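Local coordinates for putative acyl-CoA dehydrogenase (Burkholderia xenovorans, PDB 5JSC), which binds flavin-adenine dinucleotide and is probably a flavin-dependent enzyme of the acyl-CoA dehydrogenase family, assembled from four chains, at residues C[55-58]-C[59-63]; C[178-181]-C[182-185]; C[17-20]-C[21-24]; C[26-29]-C[30-33]; C[383-386]-C[387-391]. All coordinates share one frame; numbering follows the deposited sequence. Where two conformers were deposited one is given.

How the contacts relate
All five contacts are local, made within a helix, round a turn or at a helix start, and they fall into two touching pairs plus one further member. Contact 1, on helix 53-66, packs against the turn of contact 2; the first is half surface, with arginines on its outer side, while the second is buried and reaches the flavin. Contacts 3 and 4 also touch, the 3-10 turn of 17-24 lying against the start of helix 28-44; both are partly buried and rely on an aromatic ring. Contact 5 starts helix 385-405. It shares the cofactor with contact 2, at the adenosine end, and shares with contact 3 a neighbour in the third subunit.

Contact 1 (C[55-58]-C[59-63])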
# COMPACT_ATOMS: atom_id res chain seq x y z
N ALA C 55 -6.25 -38.36 -11.42
CA ALA C 55 -7.09 -39.34 -10.75
C ALA C 55 -7.86 -38.70 -9.60
O ALA C 55 -9.03 -39.05 -9.35
CB ALA C 55 -6.25 -40.51 -10.25
N THR C 56 -7.23 -37.77 -8.88
CA THR C 56 -7.91 -37.11 -7.77
C THR C 56 -9.09 -36.28 -8.27
O THR C 56 -10.16 -36.29 -7.66
CB THR C 56 -6.92 -36.26 -6.98
OG1 THR C 56 -5.92 -37.10 -6.40
CG2 THR C 56 -7.64 -35.50 -5.86
N CYS C 57 -8.92 -35.56 -9.38
CA CYS C 57 -10.00 -34.76 -9.97
C CYS C 57 -11.17 -35.65 -10.36
O CYS C 57 -12.33 -35.36 -10.06
CB CYS C 57 -9.50 -34.00 -11.21
SG CYS C 57 -10.74 -33.67 -12.58
N ARG C 58 -10.86 -36.76 -11.04
CA ARG C 58 -11.91 -37.68 -11.46
C ARG C 58 -12.69 -38.21 -10.26
O ARG C 58 -13.93 -38.26 -10.29
CB ARG C 58 -11.31 -38.85 -12.25
CG ARG C 58 -10.79 -38.49 -13.64
CD ARG C 58 -10.27 -39.73 -14.33
NE ARG C 58 -10.18 -39.58 -15.78
CZ ARG C 58 -9.05 -39.47 -16.46
NH1 ARG C 58 -7.88 -39.50 -15.83
NH2 ARG C 58 -9.08 -39.34 -17.78
N ARG C 59 -11.98 -38.60 -9.20
CA ARG C 59 -12.64 -39.12 -8.02
C ARG C 59 -13.50 -38.05 -7.35
O ARG C 59 -14.63 -38.32 -6.95
CB ARG C 59 -11.58 -39.66 -7.05
CG ARG C 59 -12.11 -40.23 -5.76
CD ARG C 59 -11.01 -40.99 -5.01
NE ARG C 59 -9.92 -40.12 -4.56
CZ ARG C 59 -8.70 -40.08 -5.10
NH1 ARG C 59 -8.39 -40.87 -6.13
NH2 ARG C 59 -7.78 -39.26 -4.61
N LEU C 60 -12.98 -36.83 -7.26
CA LEU C 60 -13.72 -35.75 -6.62
C LEU C 60 -14.99 -35.41 -7.40
O LEU C 60 -16.04 -35.18 -6.79
CB LEU C 60 -12.83 -34.51 -6.48
CG LEU C 60 -11.79 -34.60 -5.36
CD1 LEU C 60 -10.74 -33.52 -5.53
CD2 LEU C 60 -12.47 -34.49 -3.99
N VAL C 61 -14.91 -35.38 -8.73
CA VAL C 61 -16.11 -35.10 -9.53
C VAL C 61 -17.17 -36.16 -9.29
O VAL C 61 -18.35 -35.85 -9.09
CB VAL C 61 -15.75 -34.98 -11.03
CG1 VAL C 61 -17.03 -34.94 -11.88
CG2 VAL C 61 -14.91 -33.73 -11.29
N ARG C 62 -16.76 -37.44 -9.29
CA ARG C 62 -17.72 -38.51 -9.03
C ARG C 62 -18.33 -38.38 -7.64
O ARG C 62 -19.55 -38.55 -7.48
CB ARG C 62 -17.05 -39.87 -9.20
CG ARG C 62 -16.53 -40.13 -10.61
CD ARG C 62 -16.07 -41.57 -10.79
NE ARG C 62 -14.96 -41.92 -9.90
CZ ARG C 62 -13.70 -42.06 -10.29
NH1 ARG C 62 -13.38 -41.87 -11.57
NH2 ARG C 62 -12.76 -42.38 -9.42
N GLU C 63 -17.51 -38.10 -6.62
CA GLU C 63 -18.00 -38.04 -5.25
C GLU C 63 -18.90 -36.83 -5.03
O GLU C 63 -19.96 -36.93 -4.40
CB GLU C 63 -16.83 -37.99 -4.27
CG GLU C 63 -15.99 -39.25 -4.22
CD GLU C 63 -14.79 -39.10 -3.30
OE1 GLU C 63 -14.52 -37.97 -2.85
OE2 GLU C 63 -14.12 -40.12 -3.04
O HOH W 1 -9.83 -41.54 -10.16
O HOH W 2 -14.67 -39.13 -12.98
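Arg59 N, Leu60 N, Val61 N and Arg62 N donate in turn to the carbonyl oxygens of Ala55, Thr56, Cys57 and Arg58, the i to i+4 pattern of an alpha helix. The bond from Val61 N to Cys57 O is 2.9 Å long, and that from Arg62 N to Arg58 O is a little longer at 3.1 Å.

Side-chain packing joins Thr56 and Leu60, which lie side by side and point the same way, with Thr56 CG2 3.7 Å from Leu60 CD1. In Thr56 the methyl stands anti to the backbone N (OG1 at chi1 -63°), which turns OG1 back along the helix to a hydrogen bond with Asp52 O. Leu60 CG lies against the carbonyl oxygen of Thr56.

The guanidinium groups cover the outer side. Arg59 bends at chi3 (65°) and folds back, one face over Thr56 CA. Arg62 is bent too, and in one of its two conformers its plane lies over Arg58 O and Arg59 CA. Water 1 then links Ala55 O, 2.7 Å away, to Arg62 NH2, and water 2 joins Arg58 O to NH1, weakly at the NH1 end; both links depend on that conformer.

Helix 53-66 belongs to the N-terminal domain of the acyl-CoA dehydrogenase family and packs on helix 103-122: Leu60 leans on Leu104 and Ala108, and Val61 on Gln112. Toward the loops, Cys57 meets Asn180, Ile183 and Pro227, and Arg58 touches Ile183.

Contact 2 (C[178-181]-C[182-185]). With FAD (flavin-adenine dinucleotide), chain M.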
# COMPACT_ATOMS: atom_id res chain seq x y z
N ILE C 178 -6.01 -24.97 -20.39
CA ILE C 178 -7.39 -25.45 -20.32
C ILE C 178 -7.53 -26.35 -19.09
O ILE C 178 -6.96 -27.44 -19.05
CB ILE C 178 -7.82 -26.17 -21.60
CG1 ILE C 178 -7.69 -25.22 -22.80
CG2 ILE C 178 -9.25 -26.69 -21.46
CD1 ILE C 178 -8.31 -23.85 -22.56
N SER C 179 -8.31 -25.89 -18.11
CA SER C 179 -8.59 -26.67 -16.92
C SER C 179 -9.33 -27.96 -17.28
O SER C 179 -10.24 -27.95 -18.11
CB SER C 179 -9.43 -25.85 -15.94
OG SER C 179 -8.68 -24.77 -15.43
N ASN C 180 -8.96 -29.06 -16.62
CA ASN C 180 -9.40 -30.41 -16.94
C ASN C 180 -8.94 -30.86 -18.32
O ASN C 180 -9.40 -31.91 -18.81
CB ASN C 180 -10.93 -30.57 -16.83
CG ASN C 180 -11.42 -30.53 -15.39
OD1 ASN C 180 -10.65 -30.78 -14.46
ND2 ASN C 180 -12.70 -30.24 -15.20
N GLY C 181 -8.05 -30.11 -18.96
CA GLY C 181 -7.53 -30.54 -20.24
C GLY C 181 -6.89 -31.91 -20.14
O GLY C 181 -6.10 -32.16 -19.22
N GLY C 182 -7.24 -32.81 -21.05
CA GLY C 182 -6.74 -34.16 -21.02
C GLY C 182 -7.63 -35.15 -20.29
O GLY C 182 -7.48 -36.36 -20.51
N ILE C 183 -8.54 -34.68 -19.43
CA ILE C 183 -9.42 -35.60 -18.72
C ILE C 183 -10.89 -35.25 -18.89
O ILE C 183 -11.77 -36.01 -18.47
CB ILE C 183 -9.06 -35.68 -17.23
CG1 ILE C 183 -9.25 -34.33 -16.54
CG2 ILE C 183 -7.64 -36.21 -17.04
CD1 ILE C 183 -8.85 -34.39 -15.10
N ALA C 184 -11.19 -34.10 -19.50
CA ALA C 184 -12.58 -33.71 -19.72
C ALA C 184 -13.25 -34.65 -20.72
O ALA C 184 -12.62 -35.19 -21.63
CB ALA C 184 -12.66 -32.28 -20.24
N ASP C 185 -14.56 -34.83 -20.55
CA ASP C 185 -15.35 -35.57 -21.52
C ASP C 185 -15.84 -34.70 -22.67
O ASP C 185 -16.15 -35.23 -23.75
CB ASP C 185 -16.55 -36.23 -20.81
CG ASP C 185 -16.11 -37.32 -19.87
OD1 ASP C 185 -15.61 -38.36 -20.37
OD2 ASP C 185 -16.22 -37.15 -18.64
PA FAD M . -2.03 -12.01 -21.25
O1A FAD M . -3.32 -11.88 -21.96
O2A FAD M . -0.75 -11.99 -22.10
O5B FAD M . -1.96 -10.88 -20.14
C5B FAD M . -0.75 -10.71 -19.37
C4B FAD M . -1.07 -9.69 -18.31
O4B FAD M . -1.36 -8.43 -18.95
C3B FAD M . -2.34 -9.96 -17.51
O3B FAD M . -2.15 -10.94 -16.48
C2B FAD M . -2.67 -8.57 -16.97
O2B FAD M . -1.90 -8.30 -15.79
C1B FAD M . -2.20 -7.66 -18.11
N9A FAD M . -3.25 -7.09 -18.94
C8A FAD M . -4.19 -7.78 -19.68
N7A FAD M . -4.96 -7.01 -20.40
C5A FAD M . -4.51 -5.72 -20.13
C6A FAD M . -4.90 -4.46 -20.60
N6A FAD M . -5.90 -4.26 -21.46
N1A FAD M . -4.23 -3.38 -20.13
C2A FAD M . -3.24 -3.57 -19.24
N3A FAD M . -2.79 -4.71 -18.73
C4A FAD M . -3.46 -5.76 -19.22
N1 FAD M . -8.35 -20.34 -19.79
C2 FAD M . -9.40 -21.02 -20.37
O2 FAD M . -9.85 -20.71 -21.48
N3 FAD M . -9.96 -22.08 -19.71
C4 FAD M . -9.57 -22.57 -18.48
O4 FAD M . -10.09 -23.58 -18.02
C4X FAD M . -8.50 -21.84 -17.86
N5 FAD M . -8.04 -22.27 -16.72
C5X FAD M . -6.88 -21.70 -16.23
C6 FAD M . -6.28 -22.25 -15.10
C7 FAD M . -5.07 -21.78 -14.62
C7M FAD M . -4.44 -22.44 -13.42
C8 FAD M . -4.44 -20.71 -15.28
C8M FAD M . -3.11 -20.17 -14.79
C9 FAD M . -5.04 -20.14 -16.39
C9A FAD M . -6.25 -20.62 -16.88
N10 FAD M . -6.83 -20.13 -18.07
C10 FAD M . -7.94 -20.74 -18.60
C1' FAD M . -6.15 -19.07 -18.81
C2' FAD M . -6.36 -17.68 -18.21
O2' FAD M . -7.71 -17.24 -18.41
C3' FAD M . -5.40 -16.69 -18.88
O3' FAD M . -4.11 -17.06 -18.44
C4' FAD M . -5.67 -15.23 -18.53
O4' FAD M . -6.87 -14.81 -19.18
C5' FAD M . -4.52 -14.33 -18.92
O5' FAD M . -4.27 -14.52 -20.33
P FAD M . -2.72 -14.74 -20.76
O1P FAD M . -2.09 -15.81 -19.95
O2P FAD M . -2.66 -14.94 -22.25
O3P FAD M . -2.01 -13.36 -20.40
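Asn180 O is gripped by two backbone N-H groups, those of Ile183 and Ala184. Ile183 N lies 3.0 Å from Asn180 O and gives the straighter bond (161° at the hydrogen), although it sits above the carbonyl plane. Ala184 N, 2.9 Å from the same oxygen, stands nearly along the C=O axis, yet its N-H is bent well off the line (132°).

Asn180 is also the third residue of a type II beta turn from Ile178 to Gly181, closed by Gly181 N on Ile178 O. It ends strand 168-179 of the beta-rich middle domain, on which the family seats its flavin. The chain reverses again through Gly182, whose phi is positive and whose N-H meets Tyr187 OH.

Two side chains also come close to Asn180 O. Ile183 has CG1 between its backbone N and carbonyl carbon (chi1 63°), and this sets CG1 3.3 Å from Asn180 O. Ala184 CB lies 3.6 Å from Asn180 O. The amide end of Asn180 is held from outside, with ND2 bonded to Ala142 O.

Within the first turn, Ser179 meets FAD twice. Its backbone N gives a 2.9 Å bond to flavin O4, and its OG donates to flavin N5, also at 2.9 Å. Two donors from one residue thus fix the O4-N5 edge of the isoalloxazine ring, and would probably draw electron density toward that edge.

Contact 3 (C[17-20]-C[21-24]); sequences LHSA and LAWP
Ser19 O and Ala20 O accept from Ala22 N and Trp23 N, three residues on, so the chain winds as a short 3-10 turn in the N-terminal segment ahead of helix 28-44. The Ala22 N to Ser19 O and Trp23 N to Ala20 O bonds are both 3.0 Å long, and in each the donor stands well above the carbonyl plane, as the tight winding demands.

The main side-chain feature is a CH-pi contact. Trp23 has CG anti to its carbonyl carbon (chi1 -63°), and this swings the indole back over Ala20. Ala20 CB then lies 3.6 Å from the centroid of the six-membered ring of Trp23, only 12° off its normal. On the same face, toward the rim, Ala20 O sits close above the pyrrole part, 3.1 Å from Trp23 CG. One alanine thus covers both rings.

On the far side of the turn Leu17 folds its end inward, and its CD2 comes 4.0 Å from Ala22 CB. Trp23 itself packs on Ala315 and Leu316 of helix 298-325 and on Arg320 of the third subunit. His18 NE2 bonds to Asn330 O of that same subunit, so the turn lies at a subunit boundary.

At the indole edge, in the ring plane, Trp23 NE1 donates to water 3 at 3.0 Å, and this water reaches weakly back to His18 O.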
# COMPACT_ATOMS: atom_id res chain seq x y z
N LEU C 17 -25.44 -14.60 15.41
CA LEU C 17 -25.70 -13.40 14.63
C LEU C 17 -24.42 -12.69 14.20
O LEU C 17 -24.49 -11.79 13.36
CB LEU C 17 -26.60 -12.42 15.40
CG LEU C 17 -28.09 -12.80 15.47
CD1 LEU C 17 -28.93 -11.67 16.04
CD2 LEU C 17 -28.61 -13.21 14.10
N HIS C 18 -23.26 -13.07 14.73
CA HIS C 18 -22.01 -12.50 14.25
C HIS C 18 -21.44 -13.25 13.07
O HIS C 18 -20.46 -12.78 12.47
CB HIS C 18 -20.99 -12.44 15.39
CG HIS C 18 -21.28 -11.36 16.39
ND1 HIS C 18 -22.08 -11.56 17.49
CD2 HIS C 18 -20.91 -10.07 16.42
CE1 HIS C 18 -22.17 -10.43 18.18
NE2 HIS C 18 -21.47 -9.51 17.55
N SER C 19 -22.03 -14.38 12.70
CA SER C 19 -21.55 -15.11 11.54
C SER C 19 -22.04 -14.46 10.25
O SER C 19 -23.12 -13.87 10.19
CB SER C 19 -22.01 -16.57 11.59
OG SER C 19 -23.41 -16.67 11.42
N ALA C 20 -21.22 -14.57 9.21
CA ALA C 20 -21.60 -14.02 7.92
C ALA C 20 -22.86 -14.69 7.38
O ALA C 20 -23.62 -14.07 6.63
CB ALA C 20 -20.46 -14.17 6.92
N LEU C 21 -23.10 -15.95 7.76
CA LEU C 21 -24.29 -16.63 7.28
C LEU C 21 -25.57 -16.00 7.80
O LEU C 21 -26.64 -16.26 7.24
CB LEU C 21 -24.23 -18.12 7.65
CG LEU C 21 -23.25 -18.94 6.82
CD1 LEU C 21 -23.10 -20.34 7.39
CD2 LEU C 21 -23.70 -18.98 5.37
N ALA C 22 -25.50 -15.18 8.85
CA ALA C 22 -26.67 -14.45 9.33
C ALA C 22 -27.02 -13.23 8.48
O ALA C 22 -28.11 -12.66 8.66
CB ALA C 22 -26.46 -14.01 10.78
N TRP C 23 -26.14 -12.81 7.56
CA TRP C 23 -26.42 -11.63 6.75
C TRP C 23 -27.70 -11.83 5.95
O TRP C 23 -27.96 -12.94 5.47
CB TRP C 23 -25.28 -11.33 5.77
CG TRP C 23 -23.98 -11.00 6.40
CD1 TRP C 23 -23.76 -10.61 7.69
CD2 TRP C 23 -22.70 -11.04 5.76
NE1 TRP C 23 -22.41 -10.40 7.89
CE2 TRP C 23 -21.74 -10.67 6.72
CE3 TRP C 23 -22.28 -11.39 4.48
CZ2 TRP C 23 -20.38 -10.61 6.43
CZ3 TRP C 23 -20.93 -11.33 4.18
CH2 TRP C 23 -19.99 -10.95 5.16
N PRO C 24 -28.49 -10.77 5.74
CA PRO C 24 -29.74 -10.90 4.99
C PRO C 24 -29.54 -11.08 3.49
O PRO C 24 -30.53 -11.19 2.76
CB PRO C 24 -30.49 -9.60 5.32
CG PRO C 24 -29.41 -8.64 5.70
CD PRO C 24 -28.33 -9.45 6.36
O HOH W 3 -21.26 -10.06 10.61

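Contact 4 (C[26-29]-C[30-33])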
# COMPACT_ATOMS: atom_id res chain seq x y z
N PHE C 26 -28.47 -13.83 2.66
CA PHE C 26 -28.67 -15.27 2.63
C PHE C 26 -30.10 -15.63 3.02
O PHE C 26 -30.75 -14.94 3.80
CB PHE C 26 -27.72 -15.99 3.58
CG PHE C 26 -26.28 -15.89 3.18
CD1 PHE C 26 -25.83 -16.53 2.03
CD2 PHE C 26 -25.38 -15.16 3.95
CE1 PHE C 26 -24.50 -16.44 1.66
CE2 PHE C 26 -24.04 -15.06 3.57
CZ PHE C 26 -23.60 -15.71 2.43
N GLU C 27 -30.56 -16.75 2.48
CA GLU C 27 -31.81 -17.39 2.86
C GLU C 27 -31.53 -18.58 3.76
O GLU C 27 -30.40 -19.07 3.83
CB GLU C 27 -32.58 -17.83 1.61
CG GLU C 27 -33.10 -16.66 0.82
CD GLU C 27 -34.08 -15.82 1.63
OE1 GLU C 27 -34.83 -16.40 2.45
OE2 GLU C 27 -34.10 -14.59 1.47
N PRO C 28 -32.55 -19.08 4.48
CA PRO C 28 -32.31 -20.27 5.32
C PRO C 28 -31.70 -21.44 4.57
O PRO C 28 -30.83 -22.13 5.13
CB PRO C 28 -33.71 -20.60 5.86
CG PRO C 28 -34.38 -19.27 5.92
CD PRO C 28 -33.88 -18.50 4.72
N ARG C 29 -32.10 -21.67 3.32
CA ARG C 29 -31.53 -22.79 2.57
C ARG C 29 -30.02 -22.65 2.42
O ARG C 29 -29.32 -23.67 2.33
CB ARG C 29 -32.19 -22.91 1.20
CG ARG C 29 -31.91 -21.74 0.27
CD ARG C 29 -32.51 -21.99 -1.12
NE ARG C 29 -32.11 -20.95 -2.06
CZ ARG C 29 -32.78 -19.81 -2.23
NH1 ARG C 29 -33.87 -19.58 -1.51
NH2 ARG C 29 -32.35 -18.91 -3.10
N HIS C 30 -29.51 -21.42 2.40
CA HIS C 30 -28.07 -21.23 2.25
C HIS C 30 -27.32 -21.61 3.51
O HIS C 30 -26.21 -22.13 3.46
CB HIS C 30 -27.75 -19.79 1.85
CG HIS C 30 -28.32 -19.42 0.52
ND1 HIS C 30 -29.21 -18.38 0.35
CD2 HIS C 30 -28.18 -19.99 -0.69
CE1 HIS C 30 -29.57 -18.32 -0.92
NE2 HIS C 30 -28.96 -19.28 -1.57
N ARG C 31 -27.92 -21.34 4.67
CA ARG C 31 -27.32 -21.76 5.93
C ARG C 31 -27.28 -23.28 6.03
O ARG C 31 -26.29 -23.86 6.47
CB ARG C 31 -28.07 -21.16 7.11
CG ARG C 31 -27.88 -19.65 7.23
CD ARG C 31 -28.57 -19.09 8.46
NE ARG C 31 -29.96 -18.72 8.21
CZ ARG C 31 -30.33 -17.57 7.66
NH1 ARG C 31 -29.42 -16.68 7.28
NH2 ARG C 31 -31.62 -17.31 7.47
N GLU C 32 -28.36 -23.94 5.60
CA GLU C 32 -28.35 -25.40 5.62
C GLU C 32 -27.34 -25.96 4.62
O GLU C 32 -26.64 -26.93 4.92
CB GLU C 32 -29.75 -25.92 5.35
CG GLU C 32 -30.66 -25.66 6.53
CD GLU C 32 -32.12 -25.76 6.19
OE1 GLU C 32 -32.45 -26.13 5.05
OE2 GLU C 32 -32.94 -25.45 7.08
N LEU C 33 -27.23 -25.34 3.45
CA LEU C 33 -26.26 -25.79 2.46
C LEU C 33 -24.84 -25.63 2.98
O LEU C 33 -24.00 -26.52 2.81
CB LEU C 33 -26.44 -25.02 1.15
CG LEU C 33 -25.38 -25.26 0.06
CD1 LEU C 33 -26.01 -25.27 -1.32
CD2 LEU C 33 -24.25 -24.20 0.11
O HOH W 4 -31.56 -22.75 8.05
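His30 turns its CG anti to the carbonyl carbon (chi1 -63°), which carries the imidazole back toward Glu27, while Arg29 places CG between backbone N and carbonyl carbon (chi1 66°) and so lays its chain alongside that ring. Arg29 CG stands almost exactly over the His30 ring, 4.1 Å from its centroid, a CH-pi contact. Farther out the Arg29 guanidinium takes His30 CE1 over one face, the guanidinium and imidazole planes being 56° apart.

Glu27 is the N-cap of helix 28-44, and His30 is the third residue after it. Glu27 N donates to His30 ND1 at 3.0 Å, nearly straight and within the ring plane; an imidazole here fills the half of a capping box in which the third residue satisfies the N-cap N-H. Glu27 O takes His30 N at 2.9 Å and, weakly, Arg31 N.

Phe26 crosses His30 at about a right angle, its CD1 3.8 Å from His30 CB, and packs on Leu93 of helix 88-101. Arg31, in one of its two conformers, runs beside the proline with NH2 3.7 Å from Pro28 CG, and its NH1 bonds to Leu21 O.

Because ND1 accepts, the ring proton probably sits on NE2, which bonds to Asp87 OD2, outside the two segments. Arg29 NE forms a salt bridge with that same oxygen, and this pairing probably balances the aspartate beside a neutral histidine.

Contact 5 (C[383-386]-C[387-391]); sequences GATE and VQQLI. With FAD (flavin-adenine dinucleotide), chain M.
Gln388 brings its amide to Gly383 edge-on: Gly383 O lies only 8° out of the amide plane, whereas seen from the carbonyl the donor stands well above the plane. This is the N-terminus of helix 385-405, in the helical C-terminal domain, with Ala384 as N-cap. The bond from Gln388 NE2 to Gly383 O is 3.0 Å, and Lys339 NZ also donates to that oxygen. The other flat pair, the Glu386 carboxylate and the Gln389 amide, lies side by side with planes 87° apart; water 5 donates to both Glu386 OE2 and Gln389 OE1.

These groups belong to the first turn of the helix. Gln388 N reaches Ala384 O at 3.0 Å, and Gln389 N and Leu390 N continue the i to i+4 ladder on Thr385 O and Glu386 O. A bend at chi2 curls the Gln388 chain back past the N-cap to the glycine.

The opposite bend in Glu386 (chi2 67°) presents its carboxylate to the cofactor. FAD O2B donates to Glu386 OE1 in a short bond of 2.5 Å, and Gln355 NE2 of the second subunit binds OE1 as well. The same turn thus serves the ribose and a subunit interface at once.

Toward the adenine the side chains become apolar: Val387 CG2 lies 3.8 Å from FAD N7A, and Leu390 CD1 is equally far from FAD N1A. Nearer the start, the methyl of Ala384, CB, touches FAD O3B at 3.4 Å.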
# COMPACT_ATOMS: atom_id res chain seq x y z
N GLY C 383 -10.00 -13.95 -15.96
CA GLY C 383 -9.78 -12.53 -16.17
C GLY C 383 -8.82 -11.95 -15.14
O GLY C 383 -9.13 -11.92 -13.95
N ALA C 384 -7.65 -11.48 -15.59
CA ALA C 384 -6.64 -11.01 -14.65
C ALA C 384 -7.13 -9.78 -13.89
O ALA C 384 -8.02 -9.05 -14.34
CB ALA C 384 -5.34 -10.70 -15.39
N THR C 385 -6.53 -9.55 -12.72
CA THR C 385 -6.90 -8.39 -11.91
C THR C 385 -7.02 -7.12 -12.73
O THR C 385 -7.99 -6.36 -12.60
CB THR C 385 -5.86 -8.19 -10.81
OG1 THR C 385 -5.93 -9.29 -9.92
CG2 THR C 385 -6.11 -6.88 -10.05
N GLU C 386 -6.04 -6.87 -13.60
CA GLU C 386 -6.02 -5.63 -14.36
C GLU C 386 -7.20 -5.55 -15.32
O GLU C 386 -7.74 -4.46 -15.55
CB GLU C 386 -4.69 -5.51 -15.10
CG GLU C 386 -3.46 -5.36 -14.15
CD GLU C 386 -3.16 -6.60 -13.29
OE1 GLU C 386 -3.36 -7.73 -13.78
OE2 GLU C 386 -2.70 -6.43 -12.14
N VAL C 387 -7.62 -6.69 -15.87
CA VAL C 387 -8.83 -6.72 -16.70
C VAL C 387 -10.04 -6.34 -15.86
O VAL C 387 -10.89 -5.55 -16.30
CB VAL C 387 -9.00 -8.11 -17.34
CG1 VAL C 387 -10.34 -8.22 -18.06
CG2 VAL C 387 -7.86 -8.40 -18.29
N GLN C 388 -10.14 -6.88 -14.64
CA GLN C 388 -11.27 -6.54 -13.77
C GLN C 388 -11.29 -5.05 -13.44
O GLN C 388 -12.36 -4.42 -13.44
CB GLN C 388 -11.21 -7.36 -12.46
CG GLN C 388 -11.00 -8.86 -12.64
CD GLN C 388 -12.15 -9.57 -13.37
OE1 GLN C 388 -13.26 -9.04 -13.50
NE2 GLN C 388 -11.87 -10.77 -13.87
N GLN C 389 -10.12 -4.47 -13.15
CA GLN C 389 -10.06 -3.04 -12.82
C GLN C 389 -10.57 -2.19 -13.97
O GLN C 389 -11.30 -1.21 -13.76
CB GLN C 389 -8.63 -2.62 -12.51
CG GLN C 389 -8.03 -3.17 -11.27
CD GLN C 389 -6.60 -2.67 -11.12
OE1 GLN C 389 -5.72 -3.09 -11.86
NE2 GLN C 389 -6.38 -1.75 -10.19
N LEU C 390 -10.16 -2.51 -15.20
CA LEU C 390 -10.60 -1.72 -16.34
C LEU C 390 -12.09 -1.89 -16.60
O LEU C 390 -12.75 -0.93 -17.02
CB LEU C 390 -9.77 -2.10 -17.57
CG LEU C 390 -8.28 -1.79 -17.46
CD1 LEU C 390 -7.53 -2.45 -18.61
CD2 LEU C 390 -8.05 -0.28 -17.44
N ILE C 391 -12.64 -3.09 -16.37
CA ILE C 391 -14.09 -3.27 -16.47
C ILE C 391 -14.80 -2.30 -15.54
O ILE C 391 -15.75 -1.61 -15.92
CB ILE C 391 -14.48 -4.72 -16.17
CG1 ILE C 391 -14.05 -5.65 -17.31
CG2 ILE C 391 -16.00 -4.84 -15.92
CD1 ILE C 391 -14.12 -7.12 -16.94
PA FAD M . -2.03 -12.01 -21.25
O1A FAD M . -3.32 -11.88 -21.96
O2A FAD M . -0.75 -11.99 -22.10
O5B FAD M . -1.96 -10.88 -20.14
C5B FAD M . -0.75 -10.71 -19.37
C4B FAD M . -1.07 -9.69 -18.31
O4B FAD M . -1.36 -8.43 -18.95
C3B FAD M . -2.34 -9.96 -17.51
O3B FAD M . -2.15 -10.94 -16.48
C2B FAD M . -2.67 -8.57 -16.97
O2B FAD M . -1.90 -8.30 -15.79
C1B FAD M . -2.20 -7.66 -18.11
N9A FAD M . -3.25 -7.09 -18.94
C8A FAD M . -4.19 -7.78 -19.68
N7A FAD M . -4.96 -7.01 -20.40
C5A FAD M . -4.51 -5.72 -20.13
C6A FAD M . -4.90 -4.46 -20.60
N6A FAD M . -5.90 -4.26 -21.46
N1A FAD M . -4.23 -3.38 -20.13
C2A FAD M . -3.24 -3.57 -19.24
N3A FAD M . -2.79 -4.71 -18.73
C4A FAD M . -3.46 -5.76 -19.22
N1 FAD M . -8.35 -20.34 -19.79
C2 FAD M . -9.40 -21.02 -20.37
O2 FAD M . -9.85 -20.71 -21.48
N3 FAD M . -9.96 -22.08 -19.71
C4 FAD M . -9.57 -22.57 -18.48
O4 FAD M . -10.09 -23.58 -18.02
C4X FAD M . -8.50 -21.84 -17.86
N5 FAD M . -8.04 -22.27 -16.72
C5X FAD M . -6.88 -21.70 -16.23
C6 FAD M . -6.28 -22.25 -15.10
C7 FAD M . -5.07 -21.78 -14.62
C7M FAD M . -4.44 -22.44 -13.42
C8 FAD M . -4.44 -20.71 -15.28
C8M FAD M . -3.11 -20.17 -14.79
C9 FAD M . -5.04 -20.14 -16.39
C9A FAD M . -6.25 -20.62 -16.88
N10 FAD M . -6.83 -20.13 -18.07
C10 FAD M . -7.94 -20.74 -18.60
C1' FAD M . -6.15 -19.07 -18.81
C2' FAD M . -6.36 -17.68 -18.21
O2' FAD M . -7.71 -17.24 -18.41
C3' FAD M . -5.40 -16.69 -18.88
O3' FAD M . -4.11 -17.06 -18.44
C4' FAD M . -5.67 -15.23 -18.53
O4' FAD M . -6.87 -14.81 -19.18
C5' FAD M . -4.52 -14.33 -18.92
O5' FAD M . -4.27 -14.52 -20.33
P FAD M . -2.72 -14.74 -20.76
O1P FAD M . -2.09 -15.81 -19.95
O2P FAD M . -2.66 -14.94 -22.25
O3P FAD M . -2.01 -13.36 -20.40
O HOH W 5 -3.00 -4.12 -10.84